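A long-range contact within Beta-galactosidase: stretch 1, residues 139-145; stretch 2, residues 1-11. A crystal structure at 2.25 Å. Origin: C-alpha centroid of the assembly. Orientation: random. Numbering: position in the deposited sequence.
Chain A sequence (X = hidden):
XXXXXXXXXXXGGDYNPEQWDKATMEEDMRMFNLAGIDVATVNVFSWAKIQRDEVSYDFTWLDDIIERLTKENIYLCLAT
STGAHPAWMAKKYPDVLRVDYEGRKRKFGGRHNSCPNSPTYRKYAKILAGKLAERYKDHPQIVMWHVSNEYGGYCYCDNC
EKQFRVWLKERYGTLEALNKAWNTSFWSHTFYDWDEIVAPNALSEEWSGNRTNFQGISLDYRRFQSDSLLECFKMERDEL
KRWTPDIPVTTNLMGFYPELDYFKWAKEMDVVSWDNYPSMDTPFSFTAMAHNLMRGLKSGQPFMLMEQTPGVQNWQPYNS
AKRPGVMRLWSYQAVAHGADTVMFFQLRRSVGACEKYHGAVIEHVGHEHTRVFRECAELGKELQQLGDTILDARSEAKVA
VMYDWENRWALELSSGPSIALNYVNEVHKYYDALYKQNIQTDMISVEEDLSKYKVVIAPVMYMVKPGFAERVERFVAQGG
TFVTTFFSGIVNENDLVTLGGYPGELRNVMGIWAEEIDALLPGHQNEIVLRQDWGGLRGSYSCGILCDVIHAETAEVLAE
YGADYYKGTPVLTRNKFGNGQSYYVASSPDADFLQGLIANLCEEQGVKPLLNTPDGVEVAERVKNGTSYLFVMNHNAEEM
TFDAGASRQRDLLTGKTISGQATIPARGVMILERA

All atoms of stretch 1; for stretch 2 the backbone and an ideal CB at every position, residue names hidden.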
# COMPACT_ATOMS: atom_id res chain seq x y z
N HIS A 139 -34.19 -22.77 32.92
CA HIS A 139 -33.75 -21.59 33.64
C HIS A 139 -34.56 -20.38 33.18
O HIS A 139 -34.62 -20.08 31.99
CB HIS A 139 -32.26 -21.34 33.50
CG HIS A 139 -31.69 -20.53 34.62
ND1 HIS A 139 -32.02 -19.20 34.81
CD2 HIS A 139 -30.85 -20.86 35.62
CE1 HIS A 139 -31.39 -18.75 35.88
NE2 HIS A 139 -30.67 -19.73 36.39
N PRO A 140 -35.18 -19.70 34.15
CA PRO A 140 -36.12 -18.58 34.00
C PRO A 140 -35.50 -17.26 33.53
O PRO A 140 -36.23 -16.43 32.98
CB PRO A 140 -36.68 -18.40 35.42
CG PRO A 140 -35.59 -18.91 36.31
CD PRO A 140 -35.01 -20.08 35.57
N GLN A 141 -34.20 -17.08 33.73
CA GLN A 141 -33.57 -15.78 33.48
C GLN A 141 -33.14 -15.57 32.03
O GLN A 141 -32.97 -14.42 31.58
CB GLN A 141 -32.36 -15.59 34.40
CG GLN A 141 -32.70 -15.37 35.84
CD GLN A 141 -33.62 -14.19 36.03
OE1 GLN A 141 -34.82 -14.36 36.24
NE2 GLN A 141 -33.07 -12.97 35.94
N ILE A 142 -32.97 -16.66 31.30
CA ILE A 142 -32.50 -16.58 29.92
C ILE A 142 -33.57 -16.03 28.99
O ILE A 142 -34.60 -16.66 28.77
CB ILE A 142 -32.06 -17.95 29.40
CG1 ILE A 142 -30.99 -18.54 30.32
CG2 ILE A 142 -31.55 -17.84 27.98
CD1 ILE A 142 -30.54 -19.93 29.93
N VAL A 143 -33.32 -14.85 28.44
CA VAL A 143 -34.33 -14.14 27.67
C VAL A 143 -33.99 -14.14 26.18
O VAL A 143 -34.80 -13.70 25.36
CB VAL A 143 -34.45 -12.68 28.14
CG1 VAL A 143 -35.16 -12.60 29.50
CG2 VAL A 143 -33.07 -12.04 28.22
N MET A 144 -32.79 -14.60 25.84
CA MET A 144 -32.29 -14.50 24.48
C MET A 144 -31.08 -15.41 24.29
O MET A 144 -30.23 -15.50 25.18
CB MET A 144 -31.92 -13.05 24.17
CG MET A 144 -31.42 -12.79 22.75
SD MET A 144 -32.67 -12.98 21.44
CE MET A 144 -33.95 -11.86 21.98
N TRP A 145 -31.01 -16.10 23.15
CA TRP A 145 -29.80 -16.84 22.76
C TRP A 145 -28.98 -15.99 21.80
O TRP A 145 -29.51 -15.38 20.87
CB TRP A 145 -30.13 -18.18 22.08
CG TRP A 145 -30.62 -19.27 23.00
CD1 TRP A 145 -31.90 -19.70 23.14
CD2 TRP A 145 -29.82 -20.07 23.89
NE1 TRP A 145 -31.96 -20.71 24.07
CE2 TRP A 145 -30.70 -20.96 24.54
CE3 TRP A 145 -28.46 -20.12 24.20
CZ2 TRP A 145 -30.26 -21.88 25.48
CZ3 TRP A 145 -28.03 -21.03 25.13
CH2 TRP A 145 -28.92 -21.90 25.77
N UNK A 1 -43.14 -7.53 22.14
CA UNK A 1 -41.90 -7.32 22.89
C UNK A 1 -40.85 -8.39 22.57
O UNK A 1 -41.20 -9.55 22.30
CB UNK A 1 -42.19 -7.31 24.39
N UNK A 2 -39.58 -7.99 22.58
CA UNK A 2 -38.52 -8.94 22.27
C UNK A 2 -38.67 -10.14 23.20
O UNK A 2 -38.54 -11.29 22.78
CB UNK A 2 -37.14 -8.30 22.41
N UNK A 3 -38.98 -9.87 24.46
CA UNK A 3 -39.31 -10.92 25.40
C UNK A 3 -40.23 -10.39 26.50
O UNK A 3 -39.87 -9.49 27.26
CB UNK A 3 -38.04 -11.51 26.00
N UNK A 4 -41.43 -10.95 26.56
CA UNK A 4 -42.47 -10.46 27.46
C UNK A 4 -42.06 -10.47 28.94
O UNK A 4 -42.65 -9.76 29.75
CB UNK A 4 -43.73 -11.30 27.28
N UNK A 5 -41.07 -11.26 29.30
CA UNK A 5 -40.75 -11.37 30.72
C UNK A 5 -39.83 -10.23 31.19
O UNK A 5 -39.47 -10.16 32.36
CB UNK A 5 -40.09 -12.72 31.00
N UNK A 6 -39.51 -9.33 30.27
CA UNK A 6 -38.48 -8.31 30.49
C UNK A 6 -38.97 -7.08 29.75
O UNK A 6 -38.45 -6.75 28.68
CB UNK A 6 -37.10 -8.76 30.01
N UNK A 7 -39.98 -6.39 30.32
CA UNK A 7 -40.78 -5.37 29.64
C UNK A 7 -40.24 -3.94 29.73
O UNK A 7 -40.96 -3.03 30.10
CB UNK A 7 -42.20 -5.39 30.21
N UNK A 8 -38.97 -3.77 29.38
CA UNK A 8 -38.38 -2.44 29.28
C UNK A 8 -37.31 -2.47 28.20
O UNK A 8 -37.06 -3.51 27.59
CB UNK A 8 -37.80 -1.99 30.62
N UNK A 9 -36.68 -1.33 27.97
CA UNK A 9 -35.49 -1.29 27.12
C UNK A 9 -34.35 -1.89 27.92
O UNK A 9 -33.87 -1.29 28.87
CB UNK A 9 -35.16 0.13 26.66
N UNK A 10 -33.94 -3.11 27.55
CA UNK A 10 -32.85 -3.78 28.26
C UNK A 10 -31.60 -2.90 28.36
O UNK A 10 -31.30 -2.11 27.46
CB UNK A 10 -32.50 -5.10 27.56
N UNK A 11 -30.87 -3.04 29.45
CA UNK A 11 -29.68 -2.23 29.68
C UNK A 11 -28.58 -3.06 30.32
O UNK A 11 -28.74 -3.58 31.43
CB UNK A 11 -30.01 -1.02 30.56

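Position 1 has nothing of stretch 1 within 5.5 Å of its ideal CB, so this contact places no demand on it; the residue is M1.

Position 2 points its CA-to-CB bond toward stretch 1, with the methyl CE of M144 4.8 Å from the ideal CB. Valine, leucine or isoleucine could cover that methyl. The residue is I2, whose CG2 lies 3.3 Å from M144 CE, a close apolar contact.

Position 3 has the CA nearest to stretch 1, 6.3 Å from the CA of V143. Its CB points toward stretch 1, and the ideal CB is 4.0 Å from V143 O, a carbonyl that invites a short donor: serine, threonine or asparagine. It also opens a type I turn, where asparagine, aspartate and serine are common because they can accept from the backbone two residues on. N3 meets both demands. Its ND2 donates to V143 O at 2.8 Å, while its OD1 accepts from the backbone N of position 5 at 3.2 Å. The backbone O of N3 receives the N of position 6 at 3.0 Å, closing the turn.

Position 4, within the turn, is out of reach, and many polar residues would serve. It is E4, whose OE2 accepts from M1 N at 3.3 Å.

Position 5 points toward stretch 1, its ideal CB 5.2 Å from V143 CG1, with the carbonyl of P140 lying farther off. A long side chain with an apolar stem and a donor at its tip, lysine or arginine, suits both. In K5 the stem passes V143, CD to CG1 3.9 Å, and NZ donates to P140 O at 2.9 Å.

Position 6 ends the turn, its CB directed toward stretch 1 and its ideal CB 4.3 Å from V143 CG1. Leucine, methionine or an aromatic residue would suit this apolar neighbour. F6 brings CD2 to 4.2 Å from V143 CG1, approaching obliquely.

Positions 7, 8 and 9 are out of reach, leaving their choice open here; they are P7, K8 and I9.

Position 10 points toward stretch 1, yet no atom of stretch 1 lies within 5.5 Å of its ideal CB. Only a large side chain can bridge the gap to V143 and M144, and apolar or aromatic character fits. W10 extends its CH2 to 3.7 Å from V143 CG2, while M144 CB lies at the ring edge, 4.1 Å from CZ3. Its NE1 donates to F6 O at 3.1 Å.

Position 11 is out of reach and unconstrained here; it is Y11.

Stretch 2 1-11: MINEKFPKIWY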
# COMPACT_ATOMS: atom_id res chain seq x y z
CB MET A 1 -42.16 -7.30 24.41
CG MET A 1 -42.80 -6.01 24.91
SD MET A 1 -43.20 -6.07 26.67
CE MET A 1 -41.86 -7.08 27.27
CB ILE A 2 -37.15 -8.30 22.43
CG1 ILE A 2 -36.95 -7.22 21.36
CG2 ILE A 2 -36.06 -9.35 22.30
CD1 ILE A 2 -35.77 -6.33 21.63
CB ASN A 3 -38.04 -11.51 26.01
CG ASN A 3 -38.29 -12.86 26.64
OD1 ASN A 3 -39.29 -13.07 27.33
ND2 ASN A 3 -37.38 -13.80 26.40
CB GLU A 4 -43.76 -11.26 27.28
CG GLU A 4 -44.37 -11.15 25.88
CD GLU A 4 -44.84 -9.74 25.54
OE1 GLU A 4 -45.35 -9.03 26.44
OE2 GLU A 4 -44.71 -9.34 24.35
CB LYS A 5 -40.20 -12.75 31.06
CG LYS A 5 -38.92 -13.14 30.32
CD LYS A 5 -38.30 -14.40 30.92
CE LYS A 5 -39.11 -15.63 30.62
NZ LYS A 5 -38.48 -16.84 31.22
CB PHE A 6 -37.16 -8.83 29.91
CG PHE A 6 -35.93 -8.02 30.26
CD1 PHE A 6 -36.02 -6.85 30.99
CD2 PHE A 6 -34.68 -8.44 29.82
CE1 PHE A 6 -34.87 -6.11 31.30
CE2 PHE A 6 -33.52 -7.71 30.12
CZ PHE A 6 -33.62 -6.55 30.86
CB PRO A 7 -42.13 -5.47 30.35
CG PRO A 7 -41.75 -5.80 31.78
CD PRO A 7 -40.43 -6.59 31.71
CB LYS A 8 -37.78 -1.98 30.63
CG LYS A 8 -36.82 -2.99 31.30
CD LYS A 8 -36.28 -2.48 32.63
CE LYS A 8 -35.40 -1.22 32.47
NZ LYS A 8 -34.05 -1.51 31.89
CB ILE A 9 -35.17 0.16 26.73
CG1 ILE A 9 -36.32 0.72 25.88
CG2 ILE A 9 -33.85 0.23 25.98
CD1 ILE A 9 -36.29 2.20 25.69
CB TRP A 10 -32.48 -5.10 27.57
CG TRP A 10 -33.65 -6.02 27.33
CD1 TRP A 10 -34.95 -5.79 27.66
CD2 TRP A 10 -33.61 -7.29 26.69
NE1 TRP A 10 -35.73 -6.85 27.27
CE2 TRP A 10 -34.93 -7.79 26.67
CE3 TRP A 10 -32.59 -8.07 26.14
CZ2 TRP A 10 -35.25 -9.03 26.13
CZ3 TRP A 10 -32.91 -9.29 25.59
CH2 TRP A 10 -34.24 -9.76 25.59
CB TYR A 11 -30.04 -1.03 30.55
CG TYR A 11 -28.99 0.05 30.53
CD1 TYR A 11 -28.60 0.63 29.33
CD2 TYR A 11 -28.41 0.49 31.71
CE1 TYR A 11 -27.64 1.63 29.31
CE2 TYR A 11 -27.45 1.48 31.71
CZ TYR A 11 -27.07 2.05 30.51
OH TYR A 11 -26.12 3.04 30.51
O HOH W 1 -35.89 -18.83 30.07
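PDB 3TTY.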